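PDB 1ZZG: glucose-6-phosphate isomerase from Thermus thermophilus, which probably catalyses the reversible isomerisation of glucose 6-phosphate to fructose 6-phosphate, a step shared by glycolysis and gluconeogenesis. Local coordinates for residues Val272-Gln277 with Leu391-Ala396; Glu314-Asp319 with Thr338-Leu343. All coordinates share one frame; numbering follows the deposited sequence.

Interaction 1 (Val272-Gln277 with Leu391-Ala396)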
ATOM      1  N   VAL A 272     -21.509 -11.148  -8.820  1.00 26.76           N
ATOM      2  CA  VAL A 272     -22.778 -11.092  -9.529  1.00 29.17           C
ATOM      3  C   VAL A 272     -23.752 -11.712  -8.530  1.00 28.65           C
ATOM      4  O   VAL A 272     -23.561 -12.864  -8.118  1.00 29.11           O
ATOM      5  CB  VAL A 272     -22.768 -11.969 -10.795  1.00 29.50           C
ATOM      6  CG1 VAL A 272     -24.138 -11.933 -11.453  1.00 31.39           C
ATOM      7  CG2 VAL A 272     -21.701 -11.483 -11.762  1.00 30.67           C
ATOM      8  N   ASP A 273     -24.775 -10.964  -8.119  1.00 29.13           N
ATOM      9  CA  ASP A 273     -25.715 -11.499  -7.144  1.00 30.85           C
ATOM     10  C   ASP A 273     -26.685 -12.501  -7.765  1.00 32.84           C
ATOM     11  O   ASP A 273     -26.621 -12.784  -8.967  1.00 31.87           O
ATOM     12  CB  ASP A 273     -26.479 -10.373  -6.428  1.00 29.90           C
ATOM     13  CG  ASP A 273     -27.428  -9.616  -7.341  1.00 30.91           C
ATOM     14  OD1 ASP A 273     -27.856 -10.170  -8.374  1.00 30.05           O
ATOM     15  OD2 ASP A 273     -27.759  -8.461  -7.002  1.00 31.07           O
ATOM     16  N   ARG A 274     -27.578 -13.042  -6.942  1.00 35.43           N
ATOM     17  CA  ARG A 274     -28.527 -14.042  -7.411  1.00 37.68           C
ATOM     18  C   ARG A 274     -29.546 -13.527  -8.418  1.00 38.11           C
ATOM     19  O   ARG A 274     -30.282 -14.310  -9.016  1.00 38.71           O
ATOM     20  CB  ARG A 274     -29.228 -14.704  -6.219  1.00 38.48           C
ATOM     21  CG  ARG A 274     -28.290 -15.590  -5.399  1.00 39.08           C
ATOM     22  CD  ARG A 274     -29.048 -16.549  -4.485  1.00 40.07           C
ATOM     23  NE  ARG A 274     -29.534 -15.911  -3.266  1.00 40.65           N
ATOM     24  CZ  ARG A 274     -28.768 -15.611  -2.221  1.00 40.86           C
ATOM     25  NH1 ARG A 274     -27.471 -15.890  -2.243  1.00 40.19           N
ATOM     26  NH2 ARG A 274     -29.303 -15.041  -1.147  1.00 40.40           N
ATOM     27  N   GLN A 275     -29.574 -12.213  -8.614  1.00 39.54           N
ATOM     28  CA  GLN A 275     -30.484 -11.634  -9.581  1.00 41.24           C
ATOM     29  C   GLN A 275     -29.731 -11.257 -10.847  1.00 40.41           C
ATOM     30  O   GLN A 275     -30.264 -10.632 -11.754  1.00 39.76           O
ATOM     31  CB  GLN A 275     -31.112 -10.386  -8.958  1.00 43.74           C
ATOM     32  CG  GLN A 275     -32.445 -10.685  -8.270  1.00 49.21           C
ATOM     33  CD  GLN A 275     -32.229 -11.705  -7.176  1.00 52.63           C
ATOM     34  OE1 GLN A 275     -32.868 -12.741  -7.098  1.00 56.30           O
ATOM     35  NE2 GLN A 275     -31.274 -11.357  -6.290  1.00 54.80           N
ATOM     36  N   GLY A 276     -28.465 -11.667 -10.902  1.00 38.64           N
ATOM     37  CA  GLY A 276     -27.639 -11.404 -12.070  1.00 37.47           C
ATOM     38  C   GLY A 276     -27.075  -9.995 -12.159  1.00 36.89           C
ATOM     39  O   GLY A 276     -26.566  -9.591 -13.200  1.00 38.15           O
ATOM     40  N   GLN A 277     -27.152  -9.243 -11.069  1.00 35.21           N
ATOM     41  CA  GLN A 277     -26.647  -7.881 -11.060  1.00 35.39           C
ATOM     42  C   GLN A 277     -25.234  -7.789 -10.468  1.00 35.20           C
ATOM     43  O   GLN A 277     -24.889  -8.513  -9.532  1.00 33.15           O
ATOM     44  CB  GLN A 277     -27.600  -6.981 -10.269  1.00 37.28           C
ATOM     45  CG  GLN A 277     -29.048  -7.019 -10.764  1.00 41.88           C
ATOM     46  CD  GLN A 277     -29.188  -6.623 -12.231  1.00 45.09           C
ATOM     47  OE1 GLN A 277     -28.862  -5.497 -12.618  1.00 46.96           O
ATOM     48  NE2 GLN A 277     -29.675  -7.552 -13.054  1.00 47.05           N
ATOM     49  N   LEU A 391     -26.586 -10.406   2.937  1.00 25.24           N
ATOM     50  CA  LEU A 391     -27.360  -9.194   2.690  1.00 25.92           C
ATOM     51  C   LEU A 391     -27.369  -8.796   1.218  1.00 26.48           C
ATOM     52  O   LEU A 391     -28.356  -8.251   0.730  1.00 27.21           O
ATOM     53  CB  LEU A 391     -26.820  -8.034   3.529  1.00 25.86           C
ATOM     54  CG  LEU A 391     -27.008  -8.132   5.046  1.00 27.05           C
ATOM     55  CD1 LEU A 391     -26.202  -7.041   5.726  1.00 27.99           C
ATOM     56  CD2 LEU A 391     -28.490  -8.003   5.400  1.00 25.04           C
ATOM     57  N   TRP A 392     -26.274  -9.064   0.510  1.00 25.49           N
ATOM     58  CA  TRP A 392     -26.191  -8.710  -0.904  1.00 27.30           C
ATOM     59  C   TRP A 392     -26.468  -9.888  -1.832  1.00 26.49           C
ATOM     60  O   TRP A 392     -26.353  -9.769  -3.051  1.00 27.18           O
ATOM     61  CB  TRP A 392     -24.822  -8.098  -1.227  1.00 26.58           C
ATOM     62  CG  TRP A 392     -24.571  -6.789  -0.534  1.00 25.36           C
ATOM     63  CD1 TRP A 392     -25.437  -6.107   0.275  1.00 26.75           C
ATOM     64  CD2 TRP A 392     -23.354  -6.028  -0.548  1.00 25.82           C
ATOM     65  NE1 TRP A 392     -24.834  -4.974   0.768  1.00 24.54           N
ATOM     66  CE2 TRP A 392     -23.555  -4.900   0.280  1.00 26.16           C
ATOM     67  CE3 TRP A 392     -22.115  -6.191  -1.180  1.00 25.59           C
ATOM     68  CZ2 TRP A 392     -22.558  -3.937   0.499  1.00 26.33           C
ATOM     69  CZ3 TRP A 392     -21.120  -5.234  -0.964  1.00 28.20           C
ATOM     70  CH2 TRP A 392     -21.350  -4.121  -0.130  1.00 26.95           C
ATOM     71  N   GLU A 393     -26.832 -11.025  -1.246  1.00 27.01           N
ATOM     72  CA  GLU A 393     -27.166 -12.222  -2.014  1.00 27.83           C
ATOM     73  C   GLU A 393     -26.106 -12.666  -3.008  1.00 27.86           C
ATOM     74  O   GLU A 393     -26.393 -12.908  -4.184  1.00 28.10           O
ATOM     75  CB  GLU A 393     -28.493 -12.012  -2.746  1.00 29.73           C
ATOM     76  CG  GLU A 393     -29.620 -11.601  -1.817  1.00 34.41           C
ATOM     77  CD  GLU A 393     -30.966 -11.561  -2.510  1.00 38.14           C
ATOM     78  OE1 GLU A 393     -31.073 -10.933  -3.588  1.00 41.37           O
ATOM     79  OE2 GLU A 393     -31.920 -12.156  -1.969  1.00 41.55           O
ATOM     80  N   VAL A 394     -24.877 -12.783  -2.524  1.00 26.70           N
ATOM     81  CA  VAL A 394     -23.771 -13.214  -3.360  1.00 25.59           C
ATOM     82  C   VAL A 394     -23.044 -14.336  -2.648  1.00 25.76           C
ATOM     83  O   VAL A 394     -23.256 -14.567  -1.454  1.00 25.98           O
ATOM     84  CB  VAL A 394     -22.755 -12.073  -3.595  1.00 25.64           C
ATOM     85  CG1 VAL A 394     -23.394 -10.950  -4.401  1.00 24.39           C
ATOM     86  CG2 VAL A 394     -22.256 -11.549  -2.259  1.00 25.07           C
ATOM     87  N   ASN A 395     -22.207 -15.037  -3.397  1.00 25.61           N
ATOM     88  CA  ASN A 395     -21.392 -16.109  -2.850  1.00 25.89           C
ATOM     89  C   ASN A 395     -20.110 -15.375  -2.455  1.00 25.72           C
ATOM     90  O   ASN A 395     -19.296 -15.014  -3.309  1.00 25.70           O
ATOM     91  CB  ASN A 395     -21.084 -17.154  -3.922  1.00 25.58           C
ATOM     92  CG  ASN A 395     -20.269 -18.314  -3.384  1.00 25.94           C
ATOM     93  OD1 ASN A 395     -19.614 -18.198  -2.345  1.00 25.59           O
ATOM     94  ND2 ASN A 395     -20.295 -19.438  -4.093  1.00 25.55           N
ATOM     95  N   ALA A 396     -19.948 -15.136  -1.162  1.00 23.97           N
ATOM     96  CA  ALA A 396     -18.782 -14.413  -0.664  1.00 23.51           C
ATOM     97  C   ALA A 396     -17.535 -15.274  -0.538  1.00 24.57           C
ATOM     98  O   ALA A 396     -16.477 -14.785  -0.131  1.00 24.09           O
ATOM     99  CB  ALA A 396     -19.114 -13.800   0.695  1.00 24.41           C
TER
HETATM  100  O   HOH W   1     -22.177 -14.540  -6.238  1.00 27.15           O
HETATM  101  O   HOH W   2     -27.683  -7.746  -4.220  1.00 40.13           O
HETATM  102  O   HOH W   3     -25.642 -15.787  -0.096  1.00 34.43           O

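Interaction 2 (Glu314-Asp319 with Thr338-Leu343)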
ATOM      1  N   GLU A 314      -6.287   2.925  21.227  1.00 29.04           N
ATOM      2  CA  GLU A 314      -6.521   3.830  22.348  1.00 30.44           C
ATOM      3  C   GLU A 314      -5.358   3.925  23.322  1.00 30.94           C
ATOM      4  O   GLU A 314      -5.359   4.772  24.214  1.00 31.15           O
ATOM      5  CB  GLU A 314      -7.788   3.424  23.097  1.00 31.46           C
ATOM      6  CG  GLU A 314      -9.037   3.553  22.252  1.00 34.21           C
ATOM      7  CD  GLU A 314     -10.305   3.391  23.058  1.00 35.47           C
ATOM      8  OE1 GLU A 314     -10.511   2.308  23.643  1.00 40.19           O
ATOM      9  OE2 GLU A 314     -11.098   4.353  23.103  1.00 36.32           O
ATOM     10  N   ALA A 315      -4.363   3.062  23.148  1.00 29.70           N
ATOM     11  CA  ALA A 315      -3.200   3.066  24.020  1.00 29.05           C
ATOM     12  C   ALA A 315      -1.987   2.476  23.322  1.00 29.76           C
ATOM     13  O   ALA A 315      -2.114   1.611  22.449  1.00 28.68           O
ATOM     14  CB  ALA A 315      -3.499   2.271  25.297  1.00 29.61           C
ATOM     15  N   PRO A 316      -0.788   2.958  23.682  1.00 30.00           N
ATOM     16  CA  PRO A 316       0.455   2.465  23.094  1.00 29.60           C
ATOM     17  C   PRO A 316       0.930   1.321  23.974  1.00 30.38           C
ATOM     18  O   PRO A 316       0.476   1.193  25.113  1.00 29.42           O
ATOM     19  CB  PRO A 316       1.378   3.667  23.208  1.00 30.32           C
ATOM     20  CG  PRO A 316       0.996   4.218  24.557  1.00 29.00           C
ATOM     21  CD  PRO A 316      -0.532   4.148  24.521  1.00 30.93           C
ATOM     22  N   LEU A 317       1.820   0.485  23.456  1.00 29.05           N
ATOM     23  CA  LEU A 317       2.364  -0.599  24.258  1.00 30.18           C
ATOM     24  C   LEU A 317       3.550  -0.003  25.016  1.00 31.90           C
ATOM     25  O   LEU A 317       3.823  -0.366  26.157  1.00 30.93           O
ATOM     26  CB  LEU A 317       2.817  -1.761  23.371  1.00 29.40           C
ATOM     27  CG  LEU A 317       1.703  -2.422  22.553  1.00 29.97           C
ATOM     28  CD1 LEU A 317       2.259  -3.650  21.842  1.00 30.11           C
ATOM     29  CD2 LEU A 317       0.544  -2.818  23.474  1.00 29.63           C
ATOM     30  N   GLU A 318       4.244   0.920  24.357  1.00 32.35           N
ATOM     31  CA  GLU A 318       5.384   1.622  24.935  1.00 32.32           C
ATOM     32  C   GLU A 318       5.445   2.964  24.217  1.00 33.19           C
ATOM     33  O   GLU A 318       5.680   3.026  23.008  1.00 32.68           O
ATOM     34  CB  GLU A 318       6.686   0.841  24.735  1.00 34.55           C
ATOM     35  CG  GLU A 318       7.907   1.588  25.255  1.00 37.45           C
ATOM     36  CD  GLU A 318       9.158   0.732  25.332  1.00 39.82           C
ATOM     37  OE1 GLU A 318       9.396  -0.087  24.416  1.00 40.88           O
ATOM     38  OE2 GLU A 318       9.920   0.895  26.308  1.00 42.62           O
ATOM     39  N   ASP A 319       5.221   4.034  24.973  1.00 33.19           N
ATOM     40  CA  ASP A 319       5.190   5.382  24.427  1.00 33.42           C
ATOM     41  C   ASP A 319       6.542   6.093  24.416  1.00 34.72           C
ATOM     42  O   ASP A 319       7.536   5.588  24.934  1.00 35.32           O
ATOM     43  CB  ASP A 319       4.179   6.219  25.215  1.00 32.39           C
ATOM     44  CG  ASP A 319       3.512   7.280  24.368  1.00 32.12           C
ATOM     45  OD1 ASP A 319       4.031   7.593  23.277  1.00 31.34           O
ATOM     46  OD2 ASP A 319       2.468   7.804  24.796  1.00 31.13           O
ATOM     47  N   THR A 338       3.490  13.138  24.215  1.00 34.70           N
ATOM     48  CA  THR A 338       4.061  11.866  23.765  1.00 32.92           C
ATOM     49  C   THR A 338       3.717  11.618  22.291  1.00 31.17           C
ATOM     50  O   THR A 338       2.817  12.250  21.735  1.00 30.62           O
ATOM     51  CB  THR A 338       3.523  10.666  24.583  1.00 33.86           C
ATOM     52  OG1 THR A 338       2.139  10.454  24.275  1.00 32.11           O
ATOM     53  CG2 THR A 338       3.675  10.923  26.079  1.00 34.20           C
ATOM     54  N   LEU A 339       4.443  10.700  21.662  1.00 29.21           N
ATOM     55  CA  LEU A 339       4.191  10.376  20.264  1.00 29.11           C
ATOM     56  C   LEU A 339       2.796   9.778  20.107  1.00 28.90           C
ATOM     57  O   LEU A 339       2.065  10.129  19.180  1.00 29.63           O
ATOM     58  CB  LEU A 339       5.247   9.396  19.733  1.00 26.30           C
ATOM     59  CG  LEU A 339       6.642   9.993  19.500  1.00 26.89           C
ATOM     60  CD1 LEU A 339       7.566   8.950  18.890  1.00 24.19           C
ATOM     61  CD2 LEU A 339       6.528  11.194  18.577  1.00 25.13           C
ATOM     62  N   PHE A 340       2.418   8.880  21.012  1.00 29.85           N
ATOM     63  CA  PHE A 340       1.089   8.284  20.917  1.00 30.36           C
ATOM     64  C   PHE A 340       0.021   9.353  21.128  1.00 30.23           C
ATOM     65  O   PHE A 340      -1.031   9.334  20.485  1.00 28.51           O
ATOM     66  CB  PHE A 340       0.890   7.184  21.953  1.00 32.26           C
ATOM     67  CG  PHE A 340      -0.408   6.448  21.782  1.00 34.69           C
ATOM     68  CD1 PHE A 340      -0.511   5.399  20.870  1.00 35.99           C
ATOM     69  CD2 PHE A 340      -1.549   6.856  22.469  1.00 35.83           C
ATOM     70  CE1 PHE A 340      -1.732   4.767  20.641  1.00 37.48           C
ATOM     71  CE2 PHE A 340      -2.776   6.232  22.247  1.00 38.57           C
ATOM     72  CZ  PHE A 340      -2.867   5.186  21.330  1.00 36.12           C
ATOM     73  N   GLN A 341       0.291  10.279  22.041  1.00 30.34           N
ATOM     74  CA  GLN A 341      -0.647  11.362  22.323  1.00 30.39           C
ATOM     75  C   GLN A 341      -0.918  12.126  21.027  1.00 28.79           C
ATOM     76  O   GLN A 341      -2.052  12.513  20.742  1.00 29.58           O
ATOM     77  CB  GLN A 341      -0.054  12.304  23.370  1.00 31.41           C
ATOM     78  CG  GLN A 341      -1.040  13.295  23.958  1.00 35.53           C
ATOM     79  CD  GLN A 341      -0.385  14.219  24.969  1.00 37.95           C
ATOM     80  OE1 GLN A 341       0.695  13.923  25.490  1.00 38.06           O
ATOM     81  NE2 GLN A 341      -1.043  15.338  25.262  1.00 39.24           N
ATOM     82  N   LEU A 342       0.137  12.342  20.244  1.00 28.84           N
ATOM     83  CA  LEU A 342       0.009  13.046  18.970  1.00 27.79           C
ATOM     84  C   LEU A 342      -0.816  12.201  18.000  1.00 26.97           C
ATOM     85  O   LEU A 342      -1.758  12.686  17.377  1.00 28.88           O
ATOM     86  CB  LEU A 342       1.390  13.319  18.363  1.00 26.57           C
ATOM     87  CG  LEU A 342       1.387  14.004  16.990  1.00 25.33           C
ATOM     88  CD1 LEU A 342       0.535  15.270  17.033  1.00 26.43           C
ATOM     89  CD2 LEU A 342       2.813  14.330  16.576  1.00 26.13           C
ATOM     90  N   LEU A 343      -0.439  10.935  17.880  1.00 27.52           N
ATOM     91  CA  LEU A 343      -1.125   9.992  17.002  1.00 27.28           C
ATOM     92  C   LEU A 343      -2.624  10.011  17.279  1.00 24.54           C
ATOM     93  O   LEU A 343      -3.434  10.179  16.367  1.00 25.14           O
ATOM     94  CB  LEU A 343      -0.555   8.584  17.225  1.00 27.60           C
ATOM     95  CG  LEU A 343      -1.210   7.360  16.573  1.00 29.89           C
ATOM     96  CD1 LEU A 343      -1.451   7.615  15.092  1.00 31.77           C
ATOM     97  CD2 LEU A 343      -0.301   6.133  16.773  1.00 29.37           C
TER

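Interaction 1 (Val272-Gln277 with Leu391-Ala396)
The type I turn Asp273-Gly276, which joins strands 271-272 and 278-287, packs against the C-terminal end of helix 371-391. There Glu393, at positive phi, closes a Schellman motif. The tight part is at Asp273 and Val394: CG1 of Val394 lies 3.6 Å from Asp273 CA, and both side chains also touch Val279. Beside them Arg274 N donates to Glu393 O at 3.0 Å, nearly along the C=O axis. Asp273 OD1 is used inside the turn, where it accepts from Gln275 N, an Asx turn, and from Gln277 N.

The outer side is looser. The Arg274 chain bends at chi3 (-79°) and brings one guanidinium face over Glu393 CB. Three waters span the segments; one links Arg274 NH1 to Val394 O. Glu393 OE2 makes a long salt bridge to Arg274 NH2, 4.0 Å, and its OE1 lies 2.7 Å from Gln275 NE2. An alanine here would remove the CG methylene and the carboxylate beside both side chains, and would probably loosen the guanidinium and the Gln275 amide. One backbone bond and the Val394-Asp273 packing thus hold the inside; outside, Arg274 lies over Glu393 among waters, and the long charge pair probably adds little.

Interaction 2 (Glu314-Asp319 with Thr338-Leu343)
The Phe340 ring carries Pro316 and Ala315 on one face. Pro316 CD sits over the middle of that face, 3.6 Å from the ring centroid and 14° off the normal, a CH-pi contact. Ala315 C covers the same face nearer the rim. The carbonyl carbon of Glu314 and Asp319 OD2 approach obliquely. This is the N-terminus of helix 339-356, closed by a capping box of Thr338 and Gln341, with the loop after strand 306-313 wrapped over its first turn.

Phe340 CG is anti to its backbone N (chi1 -174°), which turns the ring toward the loop. Pro316 crosses it at about a right angle, and its CB reaches Phe340 CD1 at 3.5 Å. Farther out, Phe340 CZ comes to 3.2 Å from Ala315 N, so backbone as well as side chain lines the ring.

Asp319 grips the helix start with both oxygens. An acidic side chain here is well placed to interact favourably with the helix dipole, which may stabilise its charged form. The second subunit borders the loop: Pro316 packs on Glu104 of that subunit and Asp319 on its Pro103.

Within the box, Gln341 N donates to Thr338 OG1 and Thr338 N donates to Gln341 OE1. The Thr338 hydroxyl therefore works twice, because it also donates to Asp319 OD2 at 2.7 Å, from above the carboxylate plane. The other oxygen, Asp319 OD1, takes Phe340 N on its syn lone pair at 3.1 Å, with an N-H...O angle of 164°.

In the fold
Interactions 1 and 2 lie on opposite sides of the chain's centre. Their centres are 42 Å apart and their nearest atoms about 26 Å, so they do not touch. Both 314-319 and 338-343 fall in the sequence between the two segments of interaction 1. The mixed sheet relates them: 272-277 joins its strands 271-272 and 278-287. The loop that holds 314-319 follows its strand 306-313. Interaction 1 is the nearer to the predicted active site, with the Val394 side chain about 11 Å from that of Glu267, the predicted proton donor. Interaction 2 lies away from the annotated sites and is the more involved with the second subunit, which Glu318 meets through a salt bridge to its Arg111.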